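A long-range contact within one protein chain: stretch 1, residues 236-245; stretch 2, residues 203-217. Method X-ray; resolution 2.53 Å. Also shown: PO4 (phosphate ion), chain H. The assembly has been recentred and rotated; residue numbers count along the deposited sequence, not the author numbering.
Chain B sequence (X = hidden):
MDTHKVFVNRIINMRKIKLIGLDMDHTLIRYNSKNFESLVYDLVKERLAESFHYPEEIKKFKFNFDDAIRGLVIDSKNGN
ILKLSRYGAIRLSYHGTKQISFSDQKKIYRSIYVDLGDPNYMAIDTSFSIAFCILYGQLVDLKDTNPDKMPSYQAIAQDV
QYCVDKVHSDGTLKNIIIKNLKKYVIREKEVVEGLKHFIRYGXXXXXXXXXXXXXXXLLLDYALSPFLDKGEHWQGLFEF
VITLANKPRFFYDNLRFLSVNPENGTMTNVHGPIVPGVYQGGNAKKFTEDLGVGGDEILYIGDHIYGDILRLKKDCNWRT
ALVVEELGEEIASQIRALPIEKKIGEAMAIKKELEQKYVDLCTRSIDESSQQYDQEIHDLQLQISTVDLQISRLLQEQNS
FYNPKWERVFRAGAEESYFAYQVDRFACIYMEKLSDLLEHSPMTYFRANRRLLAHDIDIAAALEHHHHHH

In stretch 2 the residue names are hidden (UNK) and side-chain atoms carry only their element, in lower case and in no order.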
# COMPACT_ATOMS: atom_id res chain seq x y z
N GLY B 236 -46.29 5.32 -3.79
CA GLY B 236 -46.59 6.21 -2.67
C GLY B 236 -45.85 5.79 -1.41
O GLY B 236 -45.70 6.57 -0.47
N LEU B 237 -45.39 4.55 -1.40
CA LEU B 237 -44.65 4.01 -0.27
C LEU B 237 -43.23 4.57 -0.23
O LEU B 237 -42.62 4.66 0.84
CB LEU B 237 -44.58 2.49 -0.38
CG LEU B 237 -45.88 1.70 -0.20
CD1 LEU B 237 -45.63 0.24 -0.51
CD2 LEU B 237 -46.38 1.87 1.22
N PHE B 238 -42.72 4.98 -1.39
CA PHE B 238 -41.35 5.48 -1.45
C PHE B 238 -41.14 6.94 -1.84
O PHE B 238 -41.67 7.43 -2.84
CB PHE B 238 -40.55 4.56 -2.37
CG PHE B 238 -40.71 3.11 -2.03
CD1 PHE B 238 -40.17 2.59 -0.86
CD2 PHE B 238 -41.46 2.27 -2.85
CE1 PHE B 238 -40.38 1.27 -0.50
CE2 PHE B 238 -41.68 0.93 -2.50
CZ PHE B 238 -41.14 0.44 -1.32
N GLU B 239 -40.33 7.63 -1.04
CA GLU B 239 -40.01 9.04 -1.27
C GLU B 239 -39.14 9.12 -2.51
O GLU B 239 -39.44 9.86 -3.44
CB GLU B 239 -39.26 9.60 -0.06
CG GLU B 239 -39.14 11.11 -0.02
CD GLU B 239 -40.47 11.82 0.25
OE1 GLU B 239 -40.45 13.05 0.44
OE2 GLU B 239 -41.53 11.14 0.25
N PHE B 240 -38.05 8.35 -2.52
CA PHE B 240 -37.14 8.28 -3.66
C PHE B 240 -36.93 6.83 -4.01
O PHE B 240 -37.07 5.93 -3.17
CB PHE B 240 -35.75 8.83 -3.33
CG PHE B 240 -35.73 10.28 -3.00
CD1 PHE B 240 -35.96 10.71 -1.70
CD2 PHE B 240 -35.46 11.22 -3.99
CE1 PHE B 240 -35.92 12.06 -1.38
CE2 PHE B 240 -35.41 12.57 -3.69
CZ PHE B 240 -35.64 13.00 -2.38
N VAL B 241 -36.56 6.60 -5.26
CA VAL B 241 -36.27 5.26 -5.70
C VAL B 241 -35.07 5.42 -6.61
O VAL B 241 -35.19 5.93 -7.71
CB VAL B 241 -37.50 4.59 -6.40
CG1 VAL B 241 -38.12 5.55 -7.36
CG2 VAL B 241 -37.08 3.31 -7.12
N ILE B 242 -33.91 5.02 -6.09
CA ILE B 242 -32.63 5.12 -6.79
C ILE B 242 -32.20 3.78 -7.40
O ILE B 242 -31.95 2.80 -6.69
CB ILE B 242 -31.55 5.63 -5.82
CG1 ILE B 242 -32.07 6.88 -5.09
CG2 ILE B 242 -30.27 5.95 -6.57
CD1 ILE B 242 -31.13 7.42 -4.02
N THR B 243 -32.08 3.76 -8.73
CA THR B 243 -31.70 2.56 -9.47
C THR B 243 -30.28 2.57 -10.04
O THR B 243 -29.66 3.62 -10.19
CB THR B 243 -32.71 2.33 -10.57
OG1 THR B 243 -32.67 3.43 -11.49
CG2 THR B 243 -34.10 2.25 -9.98
N LEU B 244 -29.78 1.38 -10.39
CA LEU B 244 -28.41 1.22 -10.89
C LEU B 244 -27.57 2.09 -9.95
O LEU B 244 -26.74 2.90 -10.37
CB LEU B 244 -28.29 1.69 -12.34
CG LEU B 244 -28.68 0.68 -13.43
CD1 LEU B 244 -28.58 1.35 -14.79
CD2 LEU B 244 -27.76 -0.54 -13.38
N ALA B 245 -27.81 1.91 -8.65
CA ALA B 245 -27.14 2.68 -7.63
C ALA B 245 -25.64 2.52 -7.68
O ALA B 245 -24.90 3.43 -7.34
CB ALA B 245 -27.65 2.27 -6.25
N UNK B 203 -41.97 8.54 8.93
CA UNK B 203 -40.73 7.99 8.40
C UNK B 203 -40.72 8.09 6.87
O UNK B 203 -41.74 7.87 6.23
c UNK B 203 -39.36 6.85 10.94
c UNK B 203 -39.37 6.18 9.58
c UNK B 203 -40.61 6.53 8.81
n UNK B 203 -38.10 7.10 13.03
c UNK B 203 -38.23 6.31 11.79
N UNK B 204 -39.57 8.42 6.29
CA UNK B 204 -39.47 8.48 4.84
C UNK B 204 -38.72 7.23 4.41
O UNK B 204 -37.71 6.87 4.99
c UNK B 204 -38.60 12.13 3.85
n UNK B 204 -38.33 14.54 3.35
c UNK B 204 -39.49 11.01 4.36
c UNK B 204 -39.31 13.47 3.79
c UNK B 204 -38.69 9.72 4.40
N UNK B 205 -39.24 6.56 3.39
CA UNK B 205 -38.61 5.34 2.92
C UNK B 205 -38.18 5.45 1.47
O UNK B 205 -38.96 5.88 0.62
c UNK B 205 -41.09 3.09 4.79
c UNK B 205 -38.93 2.86 2.64
c UNK B 205 -39.58 4.16 3.08
c UNK B 205 -40.02 4.09 4.54
N UNK B 206 -36.94 5.07 1.19
CA UNK B 206 -36.46 5.11 -0.19
C UNK B 206 -35.78 3.80 -0.57
O UNK B 206 -35.26 3.08 0.28
c UNK B 206 -34.03 6.76 1.59
c UNK B 206 -33.04 5.71 -0.33
c UNK B 206 -34.18 6.23 0.31
c UNK B 206 -32.77 6.79 2.23
c UNK B 206 -31.64 6.28 1.57
c UNK B 206 -31.78 5.73 0.29
c UNK B 206 -35.51 6.31 -0.41
N UNK B 207 -35.82 3.49 -1.86
CA UNK B 207 -35.21 2.29 -2.39
C UNK B 207 -33.84 2.64 -2.97
O UNK B 207 -33.68 3.68 -3.62
c UNK B 207 -38.33 0.57 -3.88
c UNK B 207 -37.38 1.15 -2.88
c UNK B 207 -35.34 0.53 -4.20
c UNK B 207 -36.08 1.67 -3.50
N UNK B 208 -32.86 1.79 -2.73
CA UNK B 208 -31.51 2.01 -3.26
C UNK B 208 -31.07 0.65 -3.79
O UNK B 208 -30.51 -0.17 -3.05
c UNK B 208 -29.15 4.12 -3.39
c UNK B 208 -28.38 3.20 -1.19
c UNK B 208 -29.15 2.89 -2.47
c UNK B 208 -30.58 2.50 -2.14
N UNK B 209 -31.33 0.42 -5.08
CA UNK B 209 -31.01 -0.85 -5.72
C UNK B 209 -29.97 -0.79 -6.82
O UNK B 209 -29.77 0.24 -7.46
c UNK B 209 -32.28 -1.47 -6.35
c UNK B 209 -32.99 -0.46 -7.25
o UNK B 209 -31.92 -2.60 -7.14
N UNK B 210 -29.31 -1.90 -7.07
CA UNK B 210 -28.32 -1.95 -8.14
C UNK B 210 -28.99 -2.40 -9.45
O UNK B 210 -28.35 -2.42 -10.49
c UNK B 210 -27.18 -2.90 -7.76
n UNK B 210 -24.87 -2.84 -7.03
c UNK B 210 -26.03 -2.19 -7.07
o UNK B 210 -26.17 -1.08 -6.56
N UNK B 211 -30.27 -2.75 -9.39
CA UNK B 211 -31.04 -3.19 -10.56
C UNK B 211 -31.52 -1.96 -11.29
O UNK B 211 -31.66 -0.90 -10.68
o UNK B 211 -31.88 -5.19 -9.47
c UNK B 211 -32.26 -4.01 -10.15
N UNK B 212 -31.77 -2.08 -12.59
CA UNK B 212 -32.25 -0.94 -13.35
C UNK B 212 -33.74 -0.73 -13.11
O UNK B 212 -34.44 -1.62 -12.62
c UNK B 212 -31.93 -1.11 -14.83
o UNK B 212 -31.65 -3.74 -17.15
o UNK B 212 -31.67 -1.59 -17.64
c UNK B 212 -32.58 -2.27 -15.53
c UNK B 212 -31.92 -2.55 -16.87
N UNK B 213 -34.21 0.47 -13.45
CA UNK B 213 -35.60 0.82 -13.21
C UNK B 213 -36.65 -0.06 -13.88
O UNK B 213 -37.65 -0.42 -13.26
c UNK B 213 -37.77 2.72 -11.99
o UNK B 213 -41.10 4.13 -12.52
c UNK B 213 -35.84 2.28 -13.58
c UNK B 213 -37.24 2.77 -13.28
c UNK B 213 -38.03 3.31 -14.29
c UNK B 213 -39.04 3.18 -11.72
c UNK B 213 -39.31 3.78 -14.03
c UNK B 213 -39.81 3.71 -12.75
N UNK B 214 -36.44 -0.39 -15.15
CA UNK B 214 -37.41 -1.22 -15.86
C UNK B 214 -37.69 -2.50 -15.08
O UNK B 214 -38.84 -2.96 -15.00
o UNK B 214 -35.70 -2.32 -17.23
c UNK B 214 -36.90 -1.55 -17.27
N UNK B 215 -36.65 -3.07 -14.49
CA UNK B 215 -36.76 -4.30 -13.71
C UNK B 215 -37.36 -4.05 -12.33
O UNK B 215 -38.15 -4.85 -11.84
c UNK B 215 -34.84 -7.29 -10.62
c UNK B 215 -34.88 -6.15 -11.41
c UNK B 215 -35.75 -8.57 -12.44
c UNK B 215 -35.38 -4.95 -13.57
c UNK B 215 -35.79 -7.42 -13.22
c UNK B 215 -35.35 -6.20 -12.72
c UNK B 215 -35.28 -8.50 -11.14
o UNK B 215 -35.24 -9.63 -10.35
N UNK B 216 -36.98 -2.93 -11.72
CA UNK B 216 -37.49 -2.60 -10.39
C UNK B 216 -38.96 -2.27 -10.40
O UNK B 216 -39.67 -2.56 -9.45
o UNK B 216 -35.36 -1.64 -9.81
c UNK B 216 -36.74 -1.40 -9.81
N UNK B 217 -39.42 -1.64 -11.48
CA UNK B 217 -40.82 -1.26 -11.59
C UNK B 217 -41.68 -2.51 -11.66
O UNK B 217 -42.75 -2.56 -11.06
n UNK B 217 -42.80 1.90 -16.33
c UNK B 217 -42.56 0.86 -15.28
c UNK B 217 -42.31 0.42 -12.80
c UNK B 217 -42.38 1.48 -13.90
c UNK B 217 -41.03 -0.40 -12.85
P PO4 H . -30.17 -4.69 -5.09
O1 PO4 H . -29.96 -5.24 -6.46
O2 PO4 H . -29.93 -5.74 -4.08
O3 PO4 H . -31.57 -4.20 -4.97
O4 PO4 H . -29.22 -3.57 -4.86
O HOH W 1 -42.00 6.98 2.10

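Position 203 carries four carbons in a row ending in a nitrogen, out of reach of stretch 1: lysine, K203, its amine hydrogen-bonded elsewhere in the structure. Position 204 has the same unbranched chain and the same terminal nitrogen, so it is K204. Its long chain lets the charge reach E239, where NZ of K204 stands 3.9 Å from OE1 of E239, a long salt bridge at an exposed edge.

Position 205 has four carbons, forked at the first, with one arm two carbons long: isoleucine, I205. Its CG2 lies 3.7 Å from CD1 of F238, near the plane of that ring, a fitting apolar neighbour in a buried place. A water bridges N of I205 (3.1 Å) and O of L237 (2.7 Å), joining the backbones where they do not bond directly.

Position 206 shows one carbon and a six-carbon ring without oxygen, hence F206. Its CB packs 3.9 Å from CB of F240, while the ring leads away from stretch 1 into buried surroundings that suit a purely hydrocarbon side chain.

At 207 the fork at the first carbon and the two-carbon arm recur: I207. The longer arm sets CD1 3.6 Å from the centroid of the F238 ring, almost on its normal, a CH-pi contact. CB of I207 also lies 4.1 Å from CG2 of V241, on the same face of the sheet.

Position 208 has four carbons forked at the second, which makes it leucine, L208. The later fork brings CD1 back toward stretch 1, 3.7 Å from CB of I242 and 3.7 Å from CB of A245.

Position 209 has one carbon bearing an oxygen and a carbon: T209. Its methyl CG2 is 4.0 Å from CG2 of T243, while OG1 donates to O3 of the phosphate at 2.7 Å and accepts from the backbone N of position 211 at 2.8 Å.

Position 210 has two carbons, the second carrying one oxygen and one nitrogen, an amide: asparagine, N210. Its OD1 comes 3.7 Å from CB of A245, and its backbone N donates to O4 of the phosphate at 2.8 Å.

Position 211, one carbon and one oxygen, is S211, small and buried, its hydroxyl bonded elsewhere in the structure; its backbone O receives N of L244 at 3.0 Å. Position 212, three carbons ending in two oxygens, is E212, at the N-cap position; its CB lies 4.0 Å from CG of L244, and its partly exposed site suits a carboxylate. Position 213, a ring bearing oxygen, is Y213, with CG2 of T243 at the ring edge and its buried hydroxyl satisfied elsewhere. Position 214, a carbon and an oxygen out of reach of stretch 1, is S214, exposed as a polar residue can be. Position 215, an oxygen-bearing ring also out of reach, is Y215, buried with its hydroxyl bonded elsewhere. Position 216, one carbon and one oxygen, the latter 4.1 Å from CG2 of T243, is S216; OG of S216 donates to O of E212 at 3.0 Å, so a small hydroxyl is satisfied within its own stretch. Position 217, four carbons and a nitrogen without contact to stretch 1, is K217, partly exposed, its charged end leading away.

The contact is a parallel strand pairing. I207 N donates to F240 O (3.0 Å), I242 N to I207 O (2.8 Å) and T209 N to I242 O (2.9 Å). E239 N to I205 O (2.8 Å), A245 N to T209 O (2.8 Å) and L244 N to S211 O extend it beyond the two bridges, while apolar side chains pack across both faces, V241 and I207 on one, I242 and L208 on the other.

Stretch 2, residues 203-217: KKIFILTNSEYSYSK
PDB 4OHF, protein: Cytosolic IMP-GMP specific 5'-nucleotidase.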